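PDB 2OZJ: cupin 2, conserved barrel from Desulfitobacterium hafniense, which is of unknown function but adopts the conserved beta-barrel fold of the cupin superfamily and assembles as a two-chain unit. Local coordinates for residues Met2-Leu14 and Ser29-Ser41. Numbering follows the deposited sequence. Where two conformers were deposited one is given.
Sequences MARLKNLPQERPL and SMALAQSDRVQIS
L5 sends its CD2 branch across to I40, the methyl carbon CD2 lying 3.9 Å from I40 CD1 where the two side chains meet at a slant; the same branch also touches A33 CB. CG of L5 stands beside the backbone N (chi1 -65°), which swings CD2 back toward 29-41. Next along, L8 meets L32 at about a right angle, with L8 CD2 4.1 Å from L32 CD2. L32 and I40 both go on to pack against L105 of strand 102-109, which ties this apolar patch to the rest of the sheet. Within this chain, strand 4-5 is one of the two edge strands of the larger antiparallel sheet of the cupin barrel, laid against strand 28-34. R4 and Q34 form the hydrogen-bonded pair, with R4 N to Q34 O at 2.9 Å and Q34 N to R4 O at 2.8 Å; L5 and A33 follow as the non-hydrogen-bonded pair. K6 N then donates to L32 O from well above the carbonyl plane, where L32 breaks the strand. On the face bearing R4 and Q34 those two side chains run side by side, and Q34 CB sits over one face of the guanidinium. K6 stretches out beyond CG, its CE passing A31 CB, and brings NZ to within 3.1 Å of Q34 OE1, nearly in line with that C=O. Farther out N7 turns its amide to A31: ND2 gives a 2.9 Å hydrogen bond to A31 O, close to the amide plane and fairly straight (158° at the hydrogen). Selenomethionine M30 closes in beside it, SE 3.8 Å from N7 CB. On the edge of strand 4-5 turned away from strand 28-34, L5 N is hydrogen-bonded to the side chain of D59 of the second subunit (OD2).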
loop_
_atom_site.group_PDB
_atom_site.type_symbol
_atom_site.label_atom_id
_atom_site.label_comp_id
_atom_site.label_asym_id
_atom_site.label_seq_id
_atom_site.Cartn_x
_atom_site.Cartn_y
_atom_site.Cartn_z
HETATM N N MSE A 2 -8.303 18.459 7.858
HETATM C CA MSE A 2 -8.784 17.502 6.811
HETATM C C MSE A 2 -7.789 16.380 6.529
HETATM O O MSE A 2 -6.606 16.610 6.450
HETATM C CB MSE A 2 -9.053 18.225 5.479
HETATM C CG MSE A 2 -9.031 17.278 4.230
HETATM SE SE MSE A 2 -9.215 18.117 2.459
HETATM C CE MSE A 2 -7.363 18.357 2.027
ATOM N N ALA A 3 -8.305 15.181 6.313
ATOM C CA ALA A 3 -7.491 14.052 5.892
ATOM C C ALA A 3 -7.213 14.133 4.380
ATOM O O ALA A 3 -8.144 14.300 3.590
ATOM C CB ALA A 3 -8.191 12.736 6.250
ATOM N N ARG A 4 -5.944 14.000 3.988
ATOM C CA ARG A 4 -5.579 14.028 2.576
ATOM C C ARG A 4 -4.336 13.217 2.268
ATOM O O ARG A 4 -3.425 13.101 3.104
ATOM C CB ARG A 4 -5.409 15.469 2.081
ATOM C CG ARG A 4 -4.218 16.171 2.610
ATOM C CD ARG A 4 -4.277 17.685 2.425
ATOM N NE ARG A 4 -3.032 18.270 2.916
ATOM C CZ ARG A 4 -1.865 18.209 2.279
ATOM N NH1 ARG A 4 -1.765 17.636 1.084
ATOM N NH2 ARG A 4 -0.795 18.734 2.838
ATOM N N LEU A 5 -4.297 12.663 1.055
ATOM C CA LEU A 5 -3.138 11.949 0.586
ATOM C C LEU A 5 -2.267 13.002 -0.033
ATOM O O LEU A 5 -2.755 14.049 -0.474
ATOM C CB LEU A 5 -3.515 10.833 -0.427
ATOM C CG LEU A 5 -4.357 9.695 0.169
ATOM C CD1 LEU A 5 -4.705 8.705 -0.890
ATOM C CD2 LEU A 5 -3.635 8.982 1.335
ATOM N N LYS A 6 -0.970 12.753 -0.044
ATOM C CA LYS A 6 0.009 13.697 -0.555
ATOM C C LYS A 6 1.303 13.009 -0.995
ATOM O O LYS A 6 1.552 11.864 -0.678
ATOM C CB LYS A 6 0.318 14.785 0.504
ATOM C CG LYS A 6 0.964 14.236 1.766
ATOM C CD LYS A 6 1.442 15.353 2.671
ATOM C CE LYS A 6 2.155 14.784 3.895
ATOM N NZ LYS A 6 2.854 15.882 4.660
ATOM N N ASN A 7 2.109 13.791 -1.725
ATOM C CA ASN A 7 3.406 13.397 -2.199
ATOM C C ASN A 7 3.408 12.175 -3.108
ATOM O O ASN A 7 4.389 11.405 -3.158
ATOM C CB ASN A 7 4.391 13.230 -1.029
ATOM C CG ASN A 7 4.632 14.516 -0.284
ATOM O OD1 ASN A 7 4.635 15.613 -0.871
ATOM N ND2 ASN A 7 4.801 14.405 1.043
ATOM N N LEU A 8 2.323 12.059 -3.886
ATOM C CA LEU A 8 2.112 10.945 -4.809
ATOM C C LEU A 8 1.744 11.463 -6.178
ATOM O O LEU A 8 1.071 12.518 -6.272
ATOM C CB LEU A 8 0.970 10.049 -4.321
ATOM C CG LEU A 8 1.257 9.224 -3.064
ATOM C CD1 LEU A 8 -0.069 8.855 -2.365
ATOM C CD2 LEU A 8 2.102 8.007 -3.447
ATOM N N PRO A 9 2.171 10.747 -7.239
ATOM C CA PRO A 9 1.805 11.302 -8.547
ATOM C C PRO A 9 0.309 11.269 -8.845
ATOM O O PRO A 9 -0.391 10.320 -8.440
ATOM C CB PRO A 9 2.558 10.417 -9.531
ATOM C CG PRO A 9 2.912 9.192 -8.835
ATOM C CD PRO A 9 2.904 9.468 -7.355
ATOM N N GLN A 10 -0.183 12.316 -9.511
ATOM C CA GLN A 10 -1.572 12.406 -9.883
ATOM C C GLN A 10 -1.767 12.398 -11.376
ATOM O O GLN A 10 -2.879 12.128 -11.838
ATOM C CB GLN A 10 -2.190 13.670 -9.317
ATOM C CG GLN A 10 -2.279 13.675 -7.805
ATOM C CD GLN A 10 -2.841 14.962 -7.288
ATOM O OE1 GLN A 10 -3.740 15.543 -7.900
ATOM N NE2 GLN A 10 -2.289 15.451 -6.181
ATOM N N GLU A 11 -0.722 12.702 -12.143
ATOM C CA GLU A 11 -0.871 12.716 -13.585
ATOM C C GLU A 11 -0.012 11.711 -14.339
ATOM O O GLU A 11 -0.381 11.336 -15.439
ATOM C CB GLU A 11 -0.587 14.109 -14.145
ATOM C CG GLU A 11 -0.823 15.249 -13.151
ATOM C CD GLU A 11 -1.194 16.536 -13.813
ATOM O OE1 GLU A 11 -1.937 16.502 -14.837
ATOM O OE2 GLU A 11 -0.728 17.602 -13.323
ATOM N N ARG A 12 1.161 11.355 -13.814
ATOM C CA ARG A 12 1.958 10.298 -14.444
ATOM C C ARG A 12 2.316 9.272 -13.376
ATOM O O ARG A 12 2.994 9.593 -12.428
ATOM C CB ARG A 12 3.177 10.867 -15.208
ATOM C CG ARG A 12 4.572 10.211 -14.959
ATOM C CD ARG A 12 5.679 11.033 -15.649
ATOM N NE ARG A 12 5.417 11.155 -17.097
ATOM C CZ ARG A 12 6.131 11.910 -17.913
ATOM N NH1 ARG A 12 7.135 12.533 -17.351
ATOM N NH2 ARG A 12 5.836 11.964 -19.225
ATOM N N PRO A 13 1.835 8.041 -13.536
ATOM C CA PRO A 13 2.095 6.999 -12.557
ATOM C C PRO A 13 3.588 6.673 -12.487
ATOM O O PRO A 13 4.313 6.788 -13.507
ATOM C CB PRO A 13 1.301 5.811 -13.107
ATOM C CG PRO A 13 1.271 6.026 -14.560
ATOM C CD PRO A 13 1.121 7.511 -14.714
ATOM N N LEU A 14 4.033 6.312 -11.298
ATOM C CA LEU A 14 5.407 5.942 -11.064
ATOM C C LEU A 14 5.373 4.757 -10.124
ATOM O O LEU A 14 4.467 4.654 -9.311
ATOM C CB LEU A 14 6.198 7.094 -10.426
ATOM C CG LEU A 14 6.283 8.432 -11.175
ATOM C CD1 LEU A 14 6.860 9.523 -10.257
ATOM C CD2 LEU A 14 7.100 8.300 -12.431
ATOM N N SER A 29 12.675 9.378 4.829
ATOM C CA SER A 29 11.241 9.160 5.047
ATOM C C SER A 29 10.430 10.180 4.266
ATOM O O SER A 29 10.864 11.321 4.048
ATOM C CB SER A 29 10.871 9.223 6.534
ATOM O OG SER A 29 11.068 10.503 7.063
HETATM N N MSE A 30 9.222 9.757 3.879
HETATM C CA MSE A 30 8.283 10.648 3.211
HETATM C C MSE A 30 6.871 10.302 3.644
HETATM O O MSE A 30 6.502 9.113 3.566
HETATM C CB MSE A 30 8.432 10.534 1.698
HETATM C CG MSE A 30 7.552 11.550 0.976
HETATM SE SE MSE A 30 8.009 11.971 -0.835
HETATM C CE MSE A 30 7.427 10.294 -1.619
ATOM N N ALA A 31 6.125 11.287 4.151
ATOM C CA ALA A 31 4.720 11.069 4.485
ATOM C C ALA A 31 3.880 11.082 3.198
ATOM O O ALA A 31 4.077 11.956 2.319
ATOM C CB ALA A 31 4.224 12.110 5.415
ATOM N N LEU A 32 2.951 10.136 3.103
ATOM C CA LEU A 32 2.007 10.070 1.985
ATOM C C LEU A 32 0.591 10.422 2.402
ATOM O O LEU A 32 -0.308 10.401 1.584
ATOM C CB LEU A 32 2.019 8.686 1.355
ATOM C CG LEU A 32 3.370 8.085 0.887
ATOM C CD1 LEU A 32 3.140 6.688 0.274
ATOM C CD2 LEU A 32 4.123 9.049 -0.072
ATOM N N ALA A 33 0.380 10.761 3.665
ATOM C CA ALA A 33 -0.921 11.205 4.143
ATOM C C ALA A 33 -0.733 12.269 5.213
ATOM O O ALA A 33 0.255 12.231 5.972
ATOM C CB ALA A 33 -1.713 10.034 4.730
ATOM N N GLN A 34 -1.666 13.218 5.228
ATOM C CA GLN A 34 -1.874 14.115 6.333
ATOM C C GLN A 34 -3.226 13.708 6.935
ATOM O O GLN A 34 -4.273 13.970 6.366
ATOM C CB GLN A 34 -1.893 15.561 5.831
ATOM C CG GLN A 34 -1.824 16.613 6.916
ATOM C CD GLN A 34 -0.512 17.357 6.934
ATOM O OE1 GLN A 34 0.429 17.023 6.210
ATOM N NE2 GLN A 34 -0.448 18.394 7.757
ATOM N N SER A 35 -3.183 12.983 8.041
ATOM C CA SER A 35 -4.380 12.399 8.640
ATOM C C SER A 35 -4.184 12.158 10.136
ATOM O O SER A 35 -3.068 11.920 10.588
ATOM C CB SER A 35 -4.750 11.109 7.925
ATOM O OG SER A 35 -5.772 10.409 8.598
ATOM N N ASP A 36 -5.278 12.283 10.898
ATOM C CA ASP A 36 -5.309 11.947 12.336
ATOM C C ASP A 36 -5.679 10.453 12.548
ATOM O O ASP A 36 -5.462 9.900 13.625
ATOM C CB ASP A 36 -6.300 12.876 13.096
ATOM N N ARG A 37 -6.205 9.808 11.512
ATOM C CA ARG A 37 -6.681 8.434 11.603
ATOM C C ARG A 37 -5.691 7.376 11.029
ATOM O O ARG A 37 -5.778 6.186 11.366
ATOM C CB ARG A 37 -8.003 8.308 10.840
ATOM N N VAL A 38 -4.826 7.795 10.109
ATOM C CA VAL A 38 -3.919 6.861 9.448
ATOM C C VAL A 38 -2.626 7.569 9.122
ATOM O O VAL A 38 -2.607 8.736 8.689
ATOM C CB VAL A 38 -4.535 6.154 8.196
ATOM C CG1 VAL A 38 -4.757 7.123 7.040
ATOM C CG2 VAL A 38 -3.653 4.986 7.738
ATOM N N GLN A 39 -1.540 6.855 9.374
ATOM C CA GLN A 39 -0.227 7.292 8.995
ATOM C C GLN A 39 0.224 6.388 7.849
ATOM O O GLN A 39 0.188 5.169 7.947
ATOM C CB GLN A 39 0.707 7.182 10.190
ATOM C CG GLN A 39 0.385 8.165 11.343
ATOM C CD GLN A 39 1.481 8.207 12.460
ATOM N N ILE A 40 0.639 7.006 6.749
ATOM C CA ILE A 40 1.128 6.279 5.585
ATOM C C ILE A 40 2.453 6.919 5.232
ATOM O O ILE A 40 2.505 8.141 4.950
ATOM C CB ILE A 40 0.155 6.349 4.368
ATOM C CG1 ILE A 40 -1.283 6.010 4.789
ATOM C CG2 ILE A 40 0.711 5.473 3.221
ATOM C CD1 ILE A 40 -2.298 6.054 3.601
ATOM N N SER A 41 3.499 6.122 5.219
ATOM C CA SER A 41 4.848 6.630 5.030
ATOM C C SER A 41 5.678 5.701 4.166
ATOM O O SER A 41 5.552 4.475 4.232
ATOM C CB SER A 41 5.592 6.709 6.358
ATOM O OG SER A 41 4.791 7.250 7.410
#